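Local coordinates for protein chromosome-partitioning ATPase Soj (Thermus thermophilus, PDB 1WCV) that hydrolyses ATP, binds DNA cooperatively in a strictly ATP-dependent fashion to form nucleoprotein filaments, and probably takes part in chromosome partitioning, at residues Thr93-Arg104 against Pro125-Ala133; Gly35-Pro45 against Gly111-Pro121. All coordinates share one frame; numbering follows the deposited sequence.

Contact 1. Residues Thr93-Arg104 against Pro125-Ala133; sequences TVELAGAPTALR and PLTLNALAA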
# COMPACT_ATOMS: atom_id res chain seq x y z
N THR A 93 21.80 5.12 -30.46
CA THR A 93 21.25 6.39 -29.98
C THR A 93 21.53 7.54 -30.94
O THR A 93 20.71 8.46 -31.12
CB THR A 93 21.78 6.73 -28.56
OG1 THR A 93 20.67 6.72 -27.65
CG2 THR A 93 22.51 8.09 -28.53
N VAL A 94 22.70 7.49 -31.57
CA VAL A 94 23.04 8.49 -32.53
C VAL A 94 21.93 8.42 -33.59
O VAL A 94 21.31 9.45 -33.88
CB VAL A 94 24.43 8.24 -33.16
CG1 VAL A 94 24.45 8.93 -34.51
CG2 VAL A 94 25.58 8.82 -32.28
N GLU A 95 21.63 7.23 -34.12
CA GLU A 95 20.59 6.98 -35.16
C GLU A 95 19.11 6.93 -34.68
O GLU A 95 18.14 7.27 -35.47
CB GLU A 95 20.92 5.67 -35.86
CG GLU A 95 22.27 5.03 -35.47
CD GLU A 95 22.31 3.57 -35.82
OE1 GLU A 95 23.34 3.11 -36.39
OE2 GLU A 95 21.32 2.85 -35.53
N LEU A 96 18.91 6.49 -33.44
CA LEU A 96 17.56 6.42 -32.88
C LEU A 96 17.05 7.84 -32.74
O LEU A 96 15.85 8.07 -32.71
CB LEU A 96 17.56 5.72 -31.52
CG LEU A 96 17.85 4.22 -31.56
CD1 LEU A 96 17.68 3.64 -30.17
CD2 LEU A 96 16.93 3.50 -32.54
N ALA A 97 17.97 8.80 -32.65
CA ALA A 97 17.59 10.20 -32.57
C ALA A 97 17.00 10.54 -33.93
O ALA A 97 17.68 10.45 -34.95
CB ALA A 97 18.81 11.06 -32.29
N GLY A 98 15.73 10.92 -33.94
CA GLY A 98 15.06 11.24 -35.18
C GLY A 98 14.23 10.03 -35.59
O GLY A 98 13.45 10.09 -36.54
N ALA A 99 14.41 8.93 -34.87
CA ALA A 99 13.69 7.69 -35.11
C ALA A 99 13.14 7.20 -33.77
O ALA A 99 13.60 6.20 -33.21
CB ALA A 99 14.62 6.64 -35.71
N PRO A 100 12.14 7.92 -33.23
CA PRO A 100 11.47 7.63 -31.96
C PRO A 100 10.66 6.33 -31.89
O PRO A 100 10.51 5.76 -30.81
CB PRO A 100 10.61 8.86 -31.74
CG PRO A 100 10.27 9.29 -33.13
CD PRO A 100 11.60 9.15 -33.83
N THR A 101 10.14 5.87 -33.02
CA THR A 101 9.34 4.65 -33.03
C THR A 101 10.14 3.42 -33.42
O THR A 101 9.58 2.37 -33.73
CB THR A 101 8.14 4.79 -33.98
OG1 THR A 101 8.61 4.85 -35.34
CG2 THR A 101 7.35 6.05 -33.67
N ALA A 102 11.46 3.54 -33.40
CA ALA A 102 12.33 2.44 -33.77
C ALA A 102 12.05 1.20 -32.92
O ALA A 102 11.55 0.19 -33.41
CB ALA A 102 13.78 2.85 -33.61
N LEU A 103 12.37 1.30 -31.63
CA LEU A 103 12.16 0.21 -30.70
C LEU A 103 10.79 -0.43 -30.88
O LEU A 103 10.67 -1.64 -31.01
CB LEU A 103 12.31 0.71 -29.26
CG LEU A 103 12.10 -0.32 -28.14
CD1 LEU A 103 13.05 -1.49 -28.32
CD2 LEU A 103 12.33 0.34 -26.79
N ARG A 104 9.76 0.40 -30.89
CA ARG A 104 8.39 -0.08 -31.04
C ARG A 104 8.21 -1.04 -32.21
O ARG A 104 7.63 -2.12 -32.05
CB ARG A 104 7.43 1.10 -31.21
CG ARG A 104 5.97 0.69 -31.29
CD ARG A 104 5.06 1.90 -31.22
NE ARG A 104 5.13 2.71 -32.43
CZ ARG A 104 4.68 3.96 -32.52
NH1 ARG A 104 4.78 4.62 -33.66
NH2 ARG A 104 4.16 4.56 -31.45
N PRO A 125 17.58 9.48 -26.64
CA PRO A 125 16.76 8.85 -27.68
C PRO A 125 16.26 7.48 -27.23
O PRO A 125 15.22 7.02 -27.69
CB PRO A 125 17.71 8.78 -28.87
CG PRO A 125 18.52 10.05 -28.69
CD PRO A 125 18.83 10.03 -27.20
N LEU A 126 17.00 6.83 -26.34
CA LEU A 126 16.61 5.51 -25.84
C LEU A 126 15.43 5.65 -24.89
O LEU A 126 14.52 4.81 -24.89
CB LEU A 126 17.79 4.82 -25.15
CG LEU A 126 18.67 4.05 -26.13
CD1 LEU A 126 20.02 3.71 -25.52
CD2 LEU A 126 17.93 2.79 -26.56
N THR A 127 15.43 6.71 -24.09
CA THR A 127 14.33 6.93 -23.16
C THR A 127 13.10 7.22 -24.00
O THR A 127 12.02 6.66 -23.77
CB THR A 127 14.59 8.16 -22.27
OG1 THR A 127 15.87 8.03 -21.64
CG2 THR A 127 13.50 8.28 -21.20
N LEU A 128 13.26 8.09 -24.99
CA LEU A 128 12.16 8.45 -25.86
C LEU A 128 11.63 7.23 -26.60
O LEU A 128 10.42 7.07 -26.76
CB LEU A 128 12.61 9.53 -26.85
CG LEU A 128 11.53 10.17 -27.73
CD1 LEU A 128 11.05 9.18 -28.77
CD2 LEU A 128 10.37 10.64 -26.87
N ASN A 129 12.52 6.36 -27.05
CA ASN A 129 12.08 5.16 -27.76
C ASN A 129 11.27 4.25 -26.83
O ASN A 129 10.36 3.54 -27.27
CB ASN A 129 13.28 4.39 -28.31
CG ASN A 129 13.57 4.74 -29.76
OD1 ASN A 129 12.93 4.22 -30.68
ND2 ASN A 129 14.53 5.64 -29.97
N ALA A 130 11.59 4.28 -25.54
CA ALA A 130 10.86 3.47 -24.57
C ALA A 130 9.45 4.02 -24.41
O ALA A 130 8.47 3.28 -24.42
CB ALA A 130 11.59 3.48 -23.23
N LEU A 131 9.36 5.34 -24.29
CA LEU A 131 8.08 6.00 -24.12
C LEU A 131 7.19 5.90 -25.35
O LEU A 131 5.97 5.87 -25.23
CB LEU A 131 8.30 7.47 -23.76
CG LEU A 131 8.99 7.70 -22.41
CD1 LEU A 131 9.08 9.18 -22.11
CD2 LEU A 131 8.21 6.98 -21.33
N ALA A 132 7.81 5.84 -26.52
CA ALA A 132 7.05 5.75 -27.76
C ALA A 132 6.54 4.34 -28.01
O ALA A 132 5.61 4.15 -28.79
CB ALA A 132 7.92 6.21 -28.94
N ALA A 133 7.12 3.36 -27.33
CA ALA A 133 6.72 1.97 -27.51
C ALA A 133 5.83 1.42 -26.39
O ALA A 133 5.10 0.44 -26.59
CB ALA A 133 7.95 1.10 -27.65
O HOH W 1 9.75 3.23 -29.87
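The carboxamide of Asn129, on helix 125-133, faces the backbone of Ala99 and Leu103. Its amide nitrogen ND2 donates back to Pro125 O one turn earlier (2.8 Å), with that oxygen lying in the amide plane; the backbone N of Asn129 reaches the same oxygen from the other face of its carbonyl. This internal bond helps to fix the rotation of the amide, so that OD1 is presented to the backbone N of Leu103 at 3.1 Å, although the donor stands above the carbonyl plane. A weak bond from ND2 to Ala99 O adds a tie to the loop. Leu96 crosses the Asn129 side chain at about a right angle, its CB 3.4 Å from ND2, while its CD1 branch meets CD2 of Leu126 at 3.7 Å. Beyond it, the Pro125 ring lies against Thr93 O and the methyl of Ala97. At the far end, the Arg104 chain bends at chi3 (71°) after its CB has passed the methyl of Ala133 (3.6 Å), and NH2 makes a weak bond to Ala132 O. Water 1 lies within hydrogen-bonding distance of Asn129 O and Pro100 O and accepts from Arg104 N. The arrangement is a helix packed, through an asparagine, against the loop of two beta turns (type II, then type I) between helices 89-96 and 102-106, on the outer side of the P-loop NTPase fold of this ParA-family protein.

Contact 2. Residues Gly35-Pro45 against Gly111-Pro121; sequences GKRVLLVDLDP and GYDLVLLDAPP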
# COMPACT_ATOMS: atom_id res chain seq x y z
N GLY A 35 2.82 -15.84 -12.53
CA GLY A 35 2.44 -16.67 -13.66
C GLY A 35 2.37 -15.93 -14.98
O GLY A 35 1.64 -16.35 -15.89
N LYS A 36 3.12 -14.85 -15.10
CA LYS A 36 3.13 -14.06 -16.33
C LYS A 36 4.41 -14.31 -17.13
O LYS A 36 5.48 -14.47 -16.55
CB LYS A 36 3.07 -12.57 -16.00
CG LYS A 36 1.90 -12.13 -15.13
CD LYS A 36 0.59 -12.12 -15.90
CE LYS A 36 -0.51 -11.48 -15.06
NZ LYS A 36 -1.80 -11.37 -15.80
N ARG A 37 4.29 -14.37 -18.46
CA ARG A 37 5.47 -14.53 -19.31
C ARG A 37 5.98 -13.10 -19.39
O ARG A 37 5.31 -12.23 -19.94
CB ARG A 37 5.09 -15.01 -20.71
CG ARG A 37 4.34 -16.33 -20.76
CD ARG A 37 4.33 -16.86 -22.19
NE ARG A 37 3.19 -17.74 -22.43
CZ ARG A 37 1.93 -17.33 -22.49
NH1 ARG A 37 0.95 -18.20 -22.72
NH2 ARG A 37 1.65 -16.04 -22.35
N VAL A 38 7.17 -12.86 -18.86
CA VAL A 38 7.71 -11.51 -18.83
C VAL A 38 9.06 -11.30 -19.50
O VAL A 38 9.98 -12.10 -19.34
CB VAL A 38 7.82 -11.03 -17.37
CG1 VAL A 38 8.45 -9.64 -17.30
CG2 VAL A 38 6.45 -11.05 -16.72
N LEU A 39 9.16 -10.20 -20.23
CA LEU A 39 10.39 -9.82 -20.89
C LEU A 39 10.86 -8.49 -20.30
O LEU A 39 10.10 -7.53 -20.25
CB LEU A 39 10.17 -9.64 -22.39
CG LEU A 39 11.38 -9.07 -23.14
CD1 LEU A 39 12.56 -10.02 -23.04
CD2 LEU A 39 11.01 -8.83 -24.59
N LEU A 40 12.09 -8.46 -19.81
CA LEU A 40 12.66 -7.23 -19.27
C LEU A 40 13.70 -6.80 -20.28
O LEU A 40 14.59 -7.58 -20.63
CB LEU A 40 13.34 -7.47 -17.92
CG LEU A 40 14.13 -6.28 -17.34
CD1 LEU A 40 13.18 -5.11 -17.09
CD2 LEU A 40 14.82 -6.70 -16.05
N VAL A 41 13.58 -5.57 -20.76
CA VAL A 41 14.52 -5.03 -21.73
C VAL A 41 15.35 -3.92 -21.11
O VAL A 41 14.80 -2.92 -20.63
CB VAL A 41 13.77 -4.45 -22.96
CG1 VAL A 41 14.78 -3.97 -23.99
CG2 VAL A 41 12.84 -5.50 -23.55
N ASP A 42 16.66 -4.10 -21.09
CA ASP A 42 17.57 -3.10 -20.55
C ASP A 42 17.86 -2.13 -21.69
O ASP A 42 18.52 -2.50 -22.66
CB ASP A 42 18.87 -3.75 -20.07
CG ASP A 42 19.73 -2.80 -19.26
OD1 ASP A 42 19.45 -1.58 -19.26
OD2 ASP A 42 20.70 -3.26 -18.61
N LEU A 43 17.36 -0.90 -21.57
CA LEU A 43 17.59 0.09 -22.62
C LEU A 43 18.64 1.12 -22.22
O LEU A 43 18.84 2.11 -22.93
CB LEU A 43 16.28 0.81 -22.96
CG LEU A 43 15.18 -0.02 -23.63
CD1 LEU A 43 13.92 0.81 -23.79
CD2 LEU A 43 15.68 -0.50 -24.98
N ASP A 44 19.32 0.89 -21.11
CA ASP A 44 20.33 1.82 -20.64
C ASP A 44 21.71 1.39 -21.12
O ASP A 44 22.13 0.27 -20.88
CB ASP A 44 20.35 1.89 -19.12
CG ASP A 44 21.13 3.09 -18.60
OD1 ASP A 44 22.22 3.38 -19.14
OD2 ASP A 44 20.67 3.73 -17.64
N PRO A 45 22.43 2.29 -21.81
CA PRO A 45 23.77 1.96 -22.30
C PRO A 45 24.68 1.51 -21.16
O PRO A 45 25.68 0.83 -21.38
CB PRO A 45 24.24 3.27 -22.93
CG PRO A 45 22.96 3.87 -23.43
CD PRO A 45 22.03 3.64 -22.26
N GLY A 111 4.80 -12.74 -27.94
CA GLY A 111 4.75 -13.97 -27.16
C GLY A 111 4.75 -13.77 -25.65
O GLY A 111 4.65 -14.74 -24.90
N TYR A 112 4.86 -12.52 -25.21
CA TYR A 112 4.88 -12.23 -23.78
C TYR A 112 3.59 -11.58 -23.29
O TYR A 112 2.86 -10.94 -24.05
CB TYR A 112 6.06 -11.32 -23.45
CG TYR A 112 7.41 -11.95 -23.71
CD1 TYR A 112 7.96 -12.86 -22.81
CD2 TYR A 112 8.14 -11.65 -24.86
CE1 TYR A 112 9.18 -13.46 -23.05
CE2 TYR A 112 9.37 -12.25 -25.12
CZ TYR A 112 9.89 -13.15 -24.21
OH TYR A 112 11.10 -13.76 -24.45
N ASP A 113 3.30 -11.76 -22.01
CA ASP A 113 2.13 -11.15 -21.40
C ASP A 113 2.49 -9.71 -21.05
O ASP A 113 1.71 -8.79 -21.28
CB ASP A 113 1.74 -11.87 -20.10
CG ASP A 113 1.22 -13.27 -20.34
OD1 ASP A 113 0.24 -13.41 -21.10
OD2 ASP A 113 1.78 -14.22 -19.76
N LEU A 114 3.69 -9.53 -20.51
CA LEU A 114 4.17 -8.22 -20.10
C LEU A 114 5.62 -7.96 -20.50
O LEU A 114 6.48 -8.84 -20.40
CB LEU A 114 4.05 -8.07 -18.58
CG LEU A 114 2.68 -8.29 -17.96
CD1 LEU A 114 2.83 -8.42 -16.46
CD2 LEU A 114 1.75 -7.14 -18.31
N VAL A 115 5.89 -6.73 -20.93
CA VAL A 115 7.23 -6.33 -21.34
C VAL A 115 7.63 -5.09 -20.54
O VAL A 115 6.95 -4.07 -20.61
CB VAL A 115 7.27 -5.99 -22.84
CG1 VAL A 115 8.71 -5.71 -23.26
CG2 VAL A 115 6.68 -7.15 -23.64
N LEU A 116 8.71 -5.19 -19.78
CA LEU A 116 9.19 -4.06 -18.97
C LEU A 116 10.40 -3.44 -19.65
O LEU A 116 11.33 -4.15 -20.02
CB LEU A 116 9.57 -4.52 -17.56
CG LEU A 116 8.43 -4.69 -16.54
CD1 LEU A 116 7.34 -5.58 -17.10
CD2 LEU A 116 8.99 -5.29 -15.25
N LEU A 117 10.39 -2.12 -19.81
CA LEU A 117 11.50 -1.43 -20.46
C LEU A 117 12.22 -0.54 -19.46
O LEU A 117 11.67 0.48 -19.06
CB LEU A 117 10.98 -0.58 -21.61
CG LEU A 117 10.04 -1.23 -22.61
CD1 LEU A 117 9.42 -0.16 -23.49
CD2 LEU A 117 10.80 -2.26 -23.44
N ASP A 118 13.43 -0.91 -19.07
CA ASP A 118 14.20 -0.10 -18.13
C ASP A 118 14.90 1.01 -18.91
O ASP A 118 15.98 0.80 -19.46
CB ASP A 118 15.22 -0.96 -17.38
CG ASP A 118 15.86 -0.23 -16.23
OD1 ASP A 118 15.23 0.72 -15.70
OD2 ASP A 118 16.99 -0.59 -15.82
N ALA A 119 14.29 2.18 -18.93
CA ALA A 119 14.80 3.34 -19.67
C ALA A 119 15.87 4.14 -18.96
O ALA A 119 15.87 4.29 -17.74
CB ALA A 119 13.64 4.26 -20.02
N PRO A 120 16.82 4.69 -19.73
CA PRO A 120 17.89 5.49 -19.12
C PRO A 120 17.30 6.84 -18.71
O PRO A 120 16.23 7.23 -19.18
CB PRO A 120 18.91 5.61 -20.25
CG PRO A 120 18.07 5.60 -21.47
CD PRO A 120 17.03 4.53 -21.18
N PRO A 121 17.98 7.57 -17.82
CA PRO A 121 17.48 8.87 -17.39
C PRO A 121 17.80 9.98 -18.38
O PRO A 121 18.37 9.72 -19.44
CB PRO A 121 18.19 9.08 -16.06
CG PRO A 121 19.53 8.46 -16.33
CD PRO A 121 19.16 7.16 -17.03
O HOH W 2 0.34 -16.13 -18.58
O HOH W 3 19.41 -0.57 -16.79
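With CG beside the backbone N (chi1 -69°), the carboxylate of Asp113 turns back toward Arg37, and OD2 takes the backbone N-H of Arg37 almost straight (2.8 Å, 176°) on its anti lone pair. The Arg37 chain, extended from CG to NE, carries NH2 to the same OD2 in a salt bridge of 3.2 Å, the guanidinium and carboxylate planes being 36° apart. Arg37 O in turn accepts from the N-H groups of both Asp113 and Leu114. Tyr112 lays one ring face under Leu39: CB stands 3.6 Å from the ring centroid, almost on the normal, in a CH-pi contact, and the phenol hydroxyl bonds to His81. From here strands 38-42 and 114-118 run parallel, joined by regular backbone bonds from Leu39 to Leu43. Val41 and Leu117 lie side by side on one face of the sheet. At the C-terminal ends, Asp42 OD1 and Asp118 OD2 come within 4.3 Å, and water 3 sits between them, 2.7 Å from the former and 2.6 Å from the latter. Asp42 also bonds to Thr50, and OD1 accepts from Asp44 N in an Asx turn; Asp118 makes a salt bridge to the ATP-binding Lys20 and bonds to the magnesium-binding Thr21. The polar chemistry is thus split: an ion pair near the surface at the N-terminal ends of the strands, and two buried acids beside the nucleotide site, Asp118 placed as in the Walker B strand of P-loop NTPases.

Contact 2 lies in the core, about 7 Å from the centre of the chain to its own centre, whereas contact 1 is partly buried and about 16 Å out. The two alternate along the chain: strand 114-118 follows helix 102-106 and leads into helix 125-133. They meet where the strands end. Leu43 of contact 2 packs against Leu103, Leu126 and Ala130 of contact 1, and Thr127 OG1 probably bonds to Pro120 O. Continuous parallel backbone bonding carries 35-45 with 111-121, and its acids adjoin residues that bind nucleotide; 93-104 with 125-133 relies instead on one asparagine, a bridging water, a weak arginine-carbonyl bond and apolar contacts, packing on the loops that follow the strands.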